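Local coordinates for citrate lyase subunit beta-like protein (Mycobacterium tuberculosis H37Rv, PDB 6CJ4) that is a magnesium-binding lyase of the HpcH/HpaI aldolase family that may play a role in fatty acid biosynthesis, at residues Ala36-Leu41 / Arg68-Ile73; Lys100-Ala105 / Val119-Gly124; Trp142-Leu147 / Asp165-Val170. All coordinates share one frame; numbering follows the deposited sequence.

Overall arrangement
The three contacts follow one another along a TIM-barrel chain and converge on one bound acetoacetic acid. Interaction 1 lies within the barrel wall, where strands 38-42 and 69-72 are joined by backbone hydrogen bonds and aliphatic side chains. Interaction 2 joins two loops at the carboxyl ends of neighbouring strands and is largely polar, built from carboxylates, a hydroxyl, water and magnesium. Interaction 3 is apolar where its segments meet, a short helix against a longer one, although the N-terminal end of the short helix holds the ligand. All three are mainly buried. Interactions 2 and 3 touch directly, E120 and D146 sharing the metal, and both reach a second subunit; interaction 1 meets no other protein chain.

Interaction 1 (Ala36-Leu41 / Arg68-Ile73); sequences ADVVIL and RTVVRI. With AAE (acetoacetic acid), chain D; ACT (acetate ion), chain C.
Two neighbouring strands of a parallel beta/alpha barrel, 38-42 and 69-72, meet here, V39 pairing with T69, I40 with V70 and L41 with V71. They are the two strands of a beta-alpha-beta unit whose connecting helix is 52-61, and their short axes run at 23° to one another. Four backbone bonds join them in the alternating parallel pattern. V39 N donates to R68 O and V70 N to V39 O; then L41 N reaches V70 O at 2.8 Å and R72 N reaches L41 O at the same 2.8 Å. The carbonyls are shared with CA-H donors, as where V38 CA lies 3.2 Å from R68 O.

Side chains alternate between the two faces of the sheet. On one, V38 CG1 meets V70 CG2 at 4.2 Å, and I40 CG2 lies 4.0 Å from R72 CB; M97 and F20 of the flanking strands pack against this same cluster. On the other, L41 CD1 rests on T69 CG2 at 3.8 Å. T69 has CG2 anti to its backbone N (chi1 -53° for OG1), which turns the methyl to L41 while OG1 bonds to D65 O.

At the carboxyl end, R72 leaves the wall. Its chain is extended through CB and CG and bends at chi3 (76°), bringing the guanidinium edge to two bound anions: NH1 donates to O8 of acetoacetic acid at 3.0 Å, and NH2 makes a nearly straight bond to OXT of an acetate ion, probably from the crystallisation liquor, at 2.7 Å, both acceptors in the guanidinium plane. D42 forms a salt bridge with NE, which helps fix the rotation of the group. A substrate-binding arginine on the last residue of a strand, at the carboxyl end of the barrel, is the classic active-site placement of a TIM barrel.

Interaction 2 (Lys100-Ala105 / Val119-Gly124); sequences KAESAA and VETARG. With MG (magnesium ion), chain B; AAE (acetoacetic acid), chain D.
E120 and K100 meet beside the magnesium ion, with the two oxygens of the E120 carboxylate sharing the work. OE1 binds the metal at 2.1 Å, while OE2 accepts the backbone N-H of K100 at 2.8 Å through its anti lone pair. A metal-bound water also donates to OE2, and K100 NZ donates to that same water. The direct K100 NZ to E120 OE2 salt bridge is long, at 3.9 Å; the ammonium has closer partners in E44, D45 and D146. With CG set between backbone N and carbonyl carbon (chi1 50°) and the chain extended beyond, E120 reaches the ion, whose other ligands are acetoacetic acid O1 and O8, two waters and D146.

Farther out, T121 OG1 donates to E102 OE1 at 2.7 Å, again at the anti lone pair, the two side chains crossing at about a right angle. The same hydroxyl accepts from G124 N at 3.2 Å, making T121 the N-cap of helix 122-126. A second water bridges A101 O, E120 N and T121 OG1, tying both loops together behind the metal ligand. G124 CA packs 3.3 Å from A101 O.

The contact thus lies where strands 95-98 and 114-119 give way to helices 104-108 and 122-126, and R123 extends from the latter helix to A180 of a second subunit.

Interaction 3 (Trp142-Leu147 / Asp165-Val170); sequences WGAEDL and DVARHV. With MG (magnesium ion), chain B; AAE (acetoacetic acid), chain D.
W142 and L147 stand over one flank of helix 165-180, at the point where strand 137-142 of the TIM barrel passes into the short helix 144-150. The indole comes to A167 with its six-membered ring: CZ3 lies 3.8 Å from A167 CB and 3.5 Å from A167 O, an oblique approach. A chi1 of 75°, which tucks CG over the main chain, swings the ring from the end of the strand toward the helix. CE3 of the same ring meets V170 CG1 at 4.1 Å, the two side chains crossing obliquely. Beyond the two segments, NE1 is hydrogen-bonded to D187 and the ring meets that of Y163 edge-to-face.

L147 and V170 behave differently, reaching toward each other tip to tip. L147 CD2 touches V170 CG2 at 3.6 Å, closer than the indole comes to either alanine or valine carbons. V170 divides its branches between the partners, CG1 for W142 and CG2 for L147, and A144 lies near A167, methyl to methyl. The surface between the segments is therefore small and hydrocarbon-rich. Farther along helix 165-180, D165 and R168 exchange salt bridges with neighbouring subunits, and the H169 rings of the subunits pack edge-to-face.

The N-terminal end of helix 144-150 is polar and meets the ligand. G143 is at the N-cap position, and the N-H groups of E145 and D146 in the first turn point to the acetoacetic acid carboxylate, an anion placed where the helix dipole would probably favour it. E145 N donates to ligand O3 at 2.7 Å and D146 N to O1 at 3.1 Å, while D146 OD2 binds the magnesium ion at 2.0 Å.

Interaction 1 (Ala36-Leu41 / Arg68-Ile73)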
loop_
_atom_site.group_PDB
_atom_site.type_symbol
_atom_site.label_atom_id
_atom_site.label_comp_id
_atom_site.label_asym_id
_atom_site.label_seq_id
_atom_site.Cartn_x
_atom_site.Cartn_y
_atom_site.Cartn_z
ATOM N N ALA A 36 10.300 -18.776 -25.532
ATOM C CA ALA A 36 9.480 -17.798 -24.836
ATOM C C ALA A 36 8.378 -17.248 -25.733
ATOM O O ALA A 36 8.405 -17.389 -26.959
ATOM C CB ALA A 36 10.346 -16.641 -24.325
ATOM N N ASP A 37 7.389 -16.620 -25.091
ATOM C CA ASP A 37 6.381 -15.864 -25.826
ATOM C C ASP A 37 6.935 -14.526 -26.305
ATOM O O ASP A 37 6.710 -14.132 -27.454
ATOM C CB ASP A 37 5.146 -15.655 -24.949
ATOM C CG ASP A 37 4.452 -16.965 -24.613
ATOM O OD1 ASP A 37 4.169 -17.738 -25.545
ATOM O OD2 ASP A 37 4.201 -17.228 -23.419
ATOM N N VAL A 38 7.664 -13.829 -25.440
ATOM C CA VAL A 38 8.322 -12.565 -25.765
ATOM C C VAL A 38 9.721 -12.618 -25.177
ATOM O O VAL A 38 9.914 -13.127 -24.069
ATOM C CB VAL A 38 7.541 -11.351 -25.208
ATOM C CG1 VAL A 38 8.373 -10.058 -25.323
ATOM C CG2 VAL A 38 6.201 -11.197 -25.924
ATOM N N VAL A 39 10.701 -12.105 -25.919
ATOM C CA VAL A 39 12.090 -12.054 -25.471
ATOM C C VAL A 39 12.401 -10.619 -25.072
ATOM O O VAL A 39 12.069 -9.684 -25.812
ATOM C CB VAL A 39 13.059 -12.532 -26.567
ATOM C CG1 VAL A 39 14.502 -12.283 -26.145
ATOM C CG2 VAL A 39 12.844 -14.021 -26.872
ATOM N N ILE A 40 13.038 -10.441 -23.917
ATOM C CA ILE A 40 13.546 -9.134 -23.506
ATOM C C ILE A 40 15.050 -9.162 -23.742
ATOM O O ILE A 40 15.806 -9.714 -22.936
ATOM C CB ILE A 40 13.225 -8.807 -22.044
ATOM C CG1 ILE A 40 11.727 -8.941 -21.736
ATOM C CG2 ILE A 40 13.675 -7.382 -21.729
ATOM C CD1 ILE A 40 11.438 -8.995 -20.223
ATOM N N LEU A 41 15.498 -8.578 -24.848
ATOM C CA LEU A 41 16.931 -8.476 -25.096
ATOM C C LEU A 41 17.494 -7.403 -24.179
ATOM O O LEU A 41 17.002 -6.269 -24.160
ATOM C CB LEU A 41 17.206 -8.151 -26.567
ATOM C CG LEU A 41 16.863 -9.266 -27.557
ATOM C CD1 LEU A 41 17.124 -8.813 -28.992
ATOM C CD2 LEU A 41 17.641 -10.544 -27.253
ATOM N N ARG A 68 7.634 -9.570 -31.134
ATOM C CA ARG A 68 7.712 -10.424 -29.954
ATOM C C ARG A 68 8.988 -10.171 -29.160
ATOM O O ARG A 68 9.421 -11.042 -28.396
ATOM C CB ARG A 68 7.616 -11.896 -30.364
ATOM C CG ARG A 68 6.279 -12.279 -30.967
ATOM C CD ARG A 68 5.164 -12.146 -29.940
ATOM N NE ARG A 68 3.888 -12.660 -30.435
ATOM C CZ ARG A 68 2.886 -11.897 -30.865
ATOM N NH1 ARG A 68 3.002 -10.575 -30.862
ATOM N NH2 ARG A 68 1.762 -12.455 -31.294
ATOM N N THR A 69 9.598 -8.997 -29.329
ATOM C CA THR A 69 10.878 -8.678 -28.709
ATOM C C THR A 69 10.806 -7.279 -28.123
ATOM O O THR A 69 10.360 -6.346 -28.798
ATOM C CB THR A 69 12.026 -8.748 -29.723
ATOM O OG1 THR A 69 12.017 -10.018 -30.386
ATOM C CG2 THR A 69 13.370 -8.553 -29.030
ATOM N N VAL A 70 11.246 -7.149 -26.874
ATOM C CA VAL A 70 11.410 -5.887 -26.161
ATOM C C VAL A 70 12.898 -5.734 -25.875
ATOM O O VAL A 70 13.600 -6.732 -25.689
ATOM C CB VAL A 70 10.585 -5.889 -24.844
ATOM C CG1 VAL A 70 10.910 -4.680 -23.971
ATOM C CG2 VAL A 70 9.086 -5.962 -25.144
ATOM N N VAL A 71 13.391 -4.495 -25.829
ATOM C CA VAL A 71 14.796 -4.247 -25.509
ATOM C C VAL A 71 14.869 -3.497 -24.187
ATOM O O VAL A 71 14.359 -2.374 -24.077
ATOM C CB VAL A 71 15.512 -3.465 -26.622
ATOM C CG1 VAL A 71 16.963 -3.178 -26.220
ATOM C CG2 VAL A 71 15.474 -4.251 -27.956
ATOM N N ARG A 72 15.511 -4.096 -23.179
ATOM C CA ARG A 72 15.737 -3.358 -21.938
ATOM C C ARG A 72 16.962 -2.471 -22.104
ATOM O O ARG A 72 18.079 -2.968 -22.304
ATOM C CB ARG A 72 15.912 -4.270 -20.723
ATOM C CG ARG A 72 16.148 -3.419 -19.456
ATOM C CD ARG A 72 15.876 -4.169 -18.145
ATOM N NE ARG A 72 16.946 -5.101 -17.816
ATOM C CZ ARG A 72 17.060 -5.696 -16.630
ATOM N NH1 ARG A 72 16.177 -5.440 -15.674
ATOM N NH2 ARG A 72 18.062 -6.528 -16.401
ATOM N N ILE A 73 16.747 -1.157 -22.038
ATOM C CA ILE A 73 17.828 -0.189 -22.156
ATOM C C ILE A 73 18.330 0.175 -20.767
ATOM O O ILE A 73 17.877 -0.392 -19.768
ATOM C CB ILE A 73 17.363 1.053 -22.936
ATOM C CG1 ILE A 73 16.212 1.752 -22.189
ATOM C CG2 ILE A 73 16.926 0.619 -24.326
ATOM C CD1 ILE A 73 15.640 2.998 -22.915
HETATM O O1 AAE D . 16.131 -5.705 -9.957
HETATM C C2 AAE D . 15.474 -6.777 -9.967
HETATM O O3 AAE D . 14.801 -7.121 -8.952
HETATM C C4 AAE D . 15.471 -7.657 -11.176
HETATM C C5 AAE D . 15.198 -7.022 -12.503
HETATM O O8 AAE D . 15.649 -5.906 -12.745
HETATM C C9 AAE D . 14.413 -7.772 -13.522
HETATM C C ACT C . 18.016 -9.056 -13.955
HETATM O O ACT C . 17.908 -9.816 -12.950
HETATM O OXT ACT C . 18.124 -7.792 -13.982
HETATM C CH3 ACT C . 18.019 -9.799 -15.342
#

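Interaction 2 (Lys100-Ala105 / Val119-Gly124)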
loop_
_atom_site.group_PDB
_atom_site.type_symbol
_atom_site.label_atom_id
_atom_site.label_comp_id
_atom_site.label_asym_id
_atom_site.label_seq_id
_atom_site.Cartn_x
_atom_site.Cartn_y
_atom_site.Cartn_z
ATOM N N LYS A 100 14.885 1.122 -13.442
ATOM C CA LYS A 100 14.873 2.195 -12.451
ATOM C C LYS A 100 13.970 3.346 -12.889
ATOM O O LYS A 100 14.342 4.518 -12.761
ATOM C CB LYS A 100 16.291 2.711 -12.184
ATOM C CG LYS A 100 17.149 1.763 -11.319
ATOM C CD LYS A 100 17.745 0.644 -12.154
ATOM C CE LYS A 100 18.593 -0.291 -11.306
ATOM N NZ LYS A 100 19.291 -1.325 -12.126
ATOM N N ALA A 101 12.792 3.024 -13.419
ATOM C CA ALA A 101 11.879 4.067 -13.885
ATOM C C ALA A 101 11.386 4.872 -12.688
ATOM O O ALA A 101 10.865 4.301 -11.723
ATOM C CB ALA A 101 10.701 3.449 -14.635
ATOM N N GLU A 102 11.558 6.203 -12.736
ATOM C CA GLU A 102 11.316 7.006 -11.542
ATOM C C GLU A 102 10.437 8.225 -11.750
ATOM O O GLU A 102 10.086 8.872 -10.757
ATOM C CB GLU A 102 12.646 7.445 -10.915
ATOM C CG GLU A 102 13.313 6.269 -10.195
ATOM C CD GLU A 102 14.568 6.646 -9.454
ATOM O OE1 GLU A 102 14.818 6.035 -8.394
ATOM O OE2 GLU A 102 15.298 7.543 -9.924
ATOM N N SER A 103 10.045 8.538 -12.979
ATOM C CA SER A 103 9.186 9.687 -13.212
ATOM C C SER A 103 8.510 9.529 -14.562
ATOM O O SER A 103 9.005 8.823 -15.447
ATOM C CB SER A 103 9.981 10.989 -13.174
ATOM O OG SER A 103 10.815 11.074 -14.316
ATOM N N ALA A 104 7.373 10.214 -14.713
ATOM C CA ALA A 104 6.761 10.306 -16.035
ATOM C C ALA A 104 7.733 10.906 -17.043
ATOM O O ALA A 104 7.743 10.511 -18.216
ATOM C CB ALA A 104 5.470 11.130 -15.963
ATOM N N ALA A 105 8.566 11.864 -16.609
ATOM C CA ALA A 105 9.474 12.518 -17.549
ATOM C C ALA A 105 10.455 11.520 -18.168
ATOM O O ALA A 105 10.774 11.615 -19.363
ATOM C CB ALA A 105 10.222 13.670 -16.864
ATOM N N VAL A 119 9.679 -0.554 -12.445
ATOM C CA VAL A 119 9.766 0.166 -11.180
ATOM C C VAL A 119 10.482 -0.724 -10.171
ATOM O O VAL A 119 10.024 -1.829 -9.870
ATOM C CB VAL A 119 8.372 0.567 -10.669
ATOM C CG1 VAL A 119 8.467 1.084 -9.236
ATOM C CG2 VAL A 119 7.751 1.623 -11.574
ATOM N N GLU A 120 11.600 -0.232 -9.640
ATOM C CA GLU A 120 12.458 -1.036 -8.777
ATOM C C GLU A 120 13.251 -0.142 -7.833
ATOM O O GLU A 120 14.365 -0.494 -7.432
ATOM C CB GLU A 120 13.400 -1.923 -9.624
ATOM C CG GLU A 120 14.144 -1.161 -10.722
ATOM C CD GLU A 120 14.957 -2.063 -11.647
ATOM O OE1 GLU A 120 15.151 -3.256 -11.314
ATOM O OE2 GLU A 120 15.410 -1.571 -12.710
ATOM N N THR A 121 12.702 1.029 -7.501
ATOM C CA THR A 121 13.272 1.947 -6.525
ATOM C C THR A 121 12.118 2.577 -5.761
ATOM O O THR A 121 10.974 2.561 -6.223
ATOM C CB THR A 121 14.113 3.066 -7.176
ATOM O OG1 THR A 121 13.245 3.949 -7.908
ATOM C CG2 THR A 121 15.172 2.504 -8.121
ATOM N N ALA A 122 12.432 3.148 -4.592
ATOM C CA ALA A 122 11.391 3.782 -3.784
ATOM C C ALA A 122 10.743 4.946 -4.525
ATOM O O ALA A 122 9.517 5.117 -4.476
ATOM C CB ALA A 122 11.969 4.247 -2.446
ATOM N N ARG A 123 11.543 5.763 -5.216
ATOM C CA ARG A 123 10.962 6.882 -5.953
ATOM C C ARG A 123 10.006 6.389 -7.037
ATOM O O ARG A 123 8.927 6.962 -7.233
ATOM C CB ARG A 123 12.066 7.753 -6.550
ATOM C CG ARG A 123 11.522 8.894 -7.394
ATOM C CD ARG A 123 10.821 9.894 -6.519
ATOM N NE ARG A 123 11.799 10.649 -5.745
ATOM C CZ ARG A 123 12.269 11.843 -6.091
ATOM N NH1 ARG A 123 11.836 12.432 -7.200
ATOM N NH2 ARG A 123 13.167 12.448 -5.323
ATOM N N GLY A 124 10.373 5.320 -7.744
ATOM C CA GLY A 124 9.466 4.770 -8.743
ATOM C C GLY A 124 8.170 4.266 -8.133
ATOM O O GLY A 124 7.095 4.424 -8.713
HETATM MG MG MG B . 16.796 -4.542 -11.622
HETATM O O1 AAE D . 16.131 -5.705 -9.957
HETATM C C2 AAE D . 15.474 -6.777 -9.967
HETATM O O3 AAE D . 14.801 -7.121 -8.952
HETATM C C4 AAE D . 15.471 -7.657 -11.176
HETATM C C5 AAE D . 15.198 -7.022 -12.503
HETATM O O8 AAE D . 15.649 -5.906 -12.745
HETATM C C9 AAE D . 14.413 -7.772 -13.522
HETATM O O HOH W 1 17.139 -3.346 -13.338
HETATM O O HOH W 2 12.256 2.585 -10.197
HETATM O O HOH W 3 10.200 11.323 -9.533
HETATM O O HOH W 4 18.520 -5.682 -12.003
#

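Interaction 3 (Trp142-Leu147 / Asp165-Val170)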
loop_
_atom_site.group_PDB
_atom_site.type_symbol
_atom_site.label_atom_id
_atom_site.label_comp_id
_atom_site.label_asym_id
_atom_site.label_seq_id
_atom_site.Cartn_x
_atom_site.Cartn_y
_atom_site.Cartn_z
ATOM N N TRP A 142 7.768 -4.699 -11.945
ATOM C CA TRP A 142 8.476 -4.336 -10.732
ATOM C C TRP A 142 9.660 -5.273 -10.519
ATOM O O TRP A 142 9.711 -6.391 -11.047
ATOM C CB TRP A 142 7.533 -4.327 -9.502
ATOM C CG TRP A 142 7.166 -5.679 -9.006
ATOM C CD1 TRP A 142 6.338 -6.579 -9.611
ATOM C CD2 TRP A 142 7.610 -6.285 -7.794
ATOM N NE1 TRP A 142 6.244 -7.722 -8.848
ATOM C CE2 TRP A 142 7.021 -7.568 -7.728
ATOM C CE3 TRP A 142 8.450 -5.868 -6.753
ATOM C CZ2 TRP A 142 7.248 -8.439 -6.668
ATOM C CZ3 TRP A 142 8.663 -6.725 -5.696
ATOM C CH2 TRP A 142 8.070 -8.007 -5.663
ATOM N N GLY A 143 10.646 -4.774 -9.774
ATOM C CA GLY A 143 11.851 -5.534 -9.481
ATOM C C GLY A 143 12.193 -5.494 -8.005
ATOM O O GLY A 143 12.530 -4.434 -7.474
ATOM N N ALA A 144 12.117 -6.649 -7.338
ATOM C CA ALA A 144 12.271 -6.690 -5.885
ATOM C C ALA A 144 13.707 -6.452 -5.444
ATOM O O ALA A 144 13.937 -5.904 -4.356
ATOM C CB ALA A 144 11.803 -8.044 -5.338
ATOM N N GLU A 145 14.681 -6.901 -6.238
ATOM C CA GLU A 145 16.060 -6.914 -5.763
ATOM C C GLU A 145 16.684 -5.527 -5.835
ATOM O O GLU A 145 17.312 -5.077 -4.869
ATOM C CB GLU A 145 16.872 -7.938 -6.553
ATOM C CG GLU A 145 16.191 -9.306 -6.612
ATOM C CD GLU A 145 15.871 -9.868 -5.227
ATOM O OE1 GLU A 145 16.703 -9.710 -4.307
ATOM O OE2 GLU A 145 14.780 -10.462 -5.058
ATOM N N ASP A 146 16.523 -4.835 -6.969
ATOM C CA ASP A 146 16.965 -3.443 -7.028
ATOM C C ASP A 146 16.191 -2.579 -6.038
ATOM O O ASP A 146 16.741 -1.609 -5.497
ATOM C CB ASP A 146 16.823 -2.885 -8.448
ATOM C CG ASP A 146 18.096 -3.043 -9.274
ATOM O OD1 ASP A 146 19.192 -2.773 -8.739
ATOM O OD2 ASP A 146 18.004 -3.444 -10.457
ATOM N N LEU A 147 14.919 -2.909 -5.791
ATOM C CA LEU A 147 14.146 -2.165 -4.802
ATOM C C LEU A 147 14.812 -2.257 -3.440
ATOM O O LEU A 147 15.123 -1.239 -2.815
ATOM C CB LEU A 147 12.709 -2.688 -4.735
ATOM C CG LEU A 147 11.836 -2.093 -3.622
ATOM C CD1 LEU A 147 11.528 -0.623 -3.889
ATOM C CD2 LEU A 147 10.546 -2.893 -3.422
ATOM N N ASP A 165 7.410 -7.429 3.368
ATOM C CA ASP A 165 6.206 -6.617 3.173
ATOM C C ASP A 165 6.403 -5.498 2.156
ATOM O O ASP A 165 5.502 -5.232 1.348
ATOM C CB ASP A 165 5.741 -6.032 4.506
ATOM C CG ASP A 165 4.994 -7.047 5.356
ATOM O OD1 ASP A 165 4.823 -8.209 4.910
ATOM O OD2 ASP A 165 4.560 -6.674 6.458
ATOM N N VAL A 166 7.554 -4.814 2.181
ATOM C CA VAL A 166 7.693 -3.666 1.277
ATOM C C VAL A 166 7.712 -4.128 -0.178
ATOM O O VAL A 166 7.211 -3.428 -1.071
ATOM C CB VAL A 166 8.931 -2.811 1.632
ATOM C CG1 VAL A 166 10.247 -3.525 1.286
ATOM C CG2 VAL A 166 8.851 -1.450 0.924
ATOM N N ALA A 167 8.255 -5.319 -0.444
ATOM C CA ALA A 167 8.183 -5.869 -1.793
ATOM C C ALA A 167 6.748 -6.230 -2.168
ATOM O O ALA A 167 6.305 -5.936 -3.286
ATOM C CB ALA A 167 9.094 -7.099 -1.914
ATOM N N ARG A 168 6.011 -6.876 -1.254
ATOM C CA ARG A 168 4.599 -7.162 -1.507
ATOM C C ARG A 168 3.814 -5.875 -1.755
ATOM O O ARG A 168 2.919 -5.833 -2.607
ATOM C CB ARG A 168 4.000 -7.942 -0.332
ATOM C CG ARG A 168 4.648 -9.297 -0.146
ATOM C CD ARG A 168 4.311 -9.931 1.201
ATOM N NE ARG A 168 2.953 -10.455 1.263
ATOM C CZ ARG A 168 2.481 -11.175 2.280
ATOM N NH1 ARG A 168 3.264 -11.451 3.320
ATOM N NH2 ARG A 168 1.228 -11.625 2.255
ATOM N N HIS A 169 4.159 -4.813 -1.030
ATOM C CA HIS A 169 3.485 -3.521 -1.185
ATOM C C HIS A 169 3.727 -2.938 -2.575
ATOM O O HIS A 169 2.796 -2.475 -3.244
ATOM C CB HIS A 169 3.998 -2.579 -0.093
ATOM C CG HIS A 169 3.271 -1.276 0.004
ATOM N ND1 HIS A 169 2.251 -1.065 0.905
ATOM C CD2 HIS A 169 3.467 -0.098 -0.631
ATOM C CE1 HIS A 169 1.826 0.184 0.797
ATOM N NE2 HIS A 169 2.548 0.792 -0.128
ATOM N N VAL A 170 4.979 -2.973 -3.035
ATOM C CA VAL A 170 5.306 -2.422 -4.357
ATOM C C VAL A 170 4.687 -3.271 -5.463
ATOM O O VAL A 170 4.206 -2.740 -6.474
ATOM C CB VAL A 170 6.837 -2.300 -4.514
ATOM C CG1 VAL A 170 7.214 -1.999 -5.972
ATOM C CG2 VAL A 170 7.379 -1.177 -3.605
HETATM MG MG MG B . 16.796 -4.542 -11.622
HETATM O O1 AAE D . 16.131 -5.705 -9.957
HETATM C C2 AAE D . 15.474 -6.777 -9.967
HETATM O O3 AAE D . 14.801 -7.121 -8.952
HETATM C C4 AAE D . 15.471 -7.657 -11.176
HETATM C C5 AAE D . 15.198 -7.022 -12.503
HETATM O O8 AAE D . 15.649 -5.906 -12.745
HETATM C C9 AAE D . 14.413 -7.772 -13.522
HETATM O O HOH W 4 18.520 -5.682 -12.003
HETATM O O HOH W 1 17.139 -3.346 -13.338
#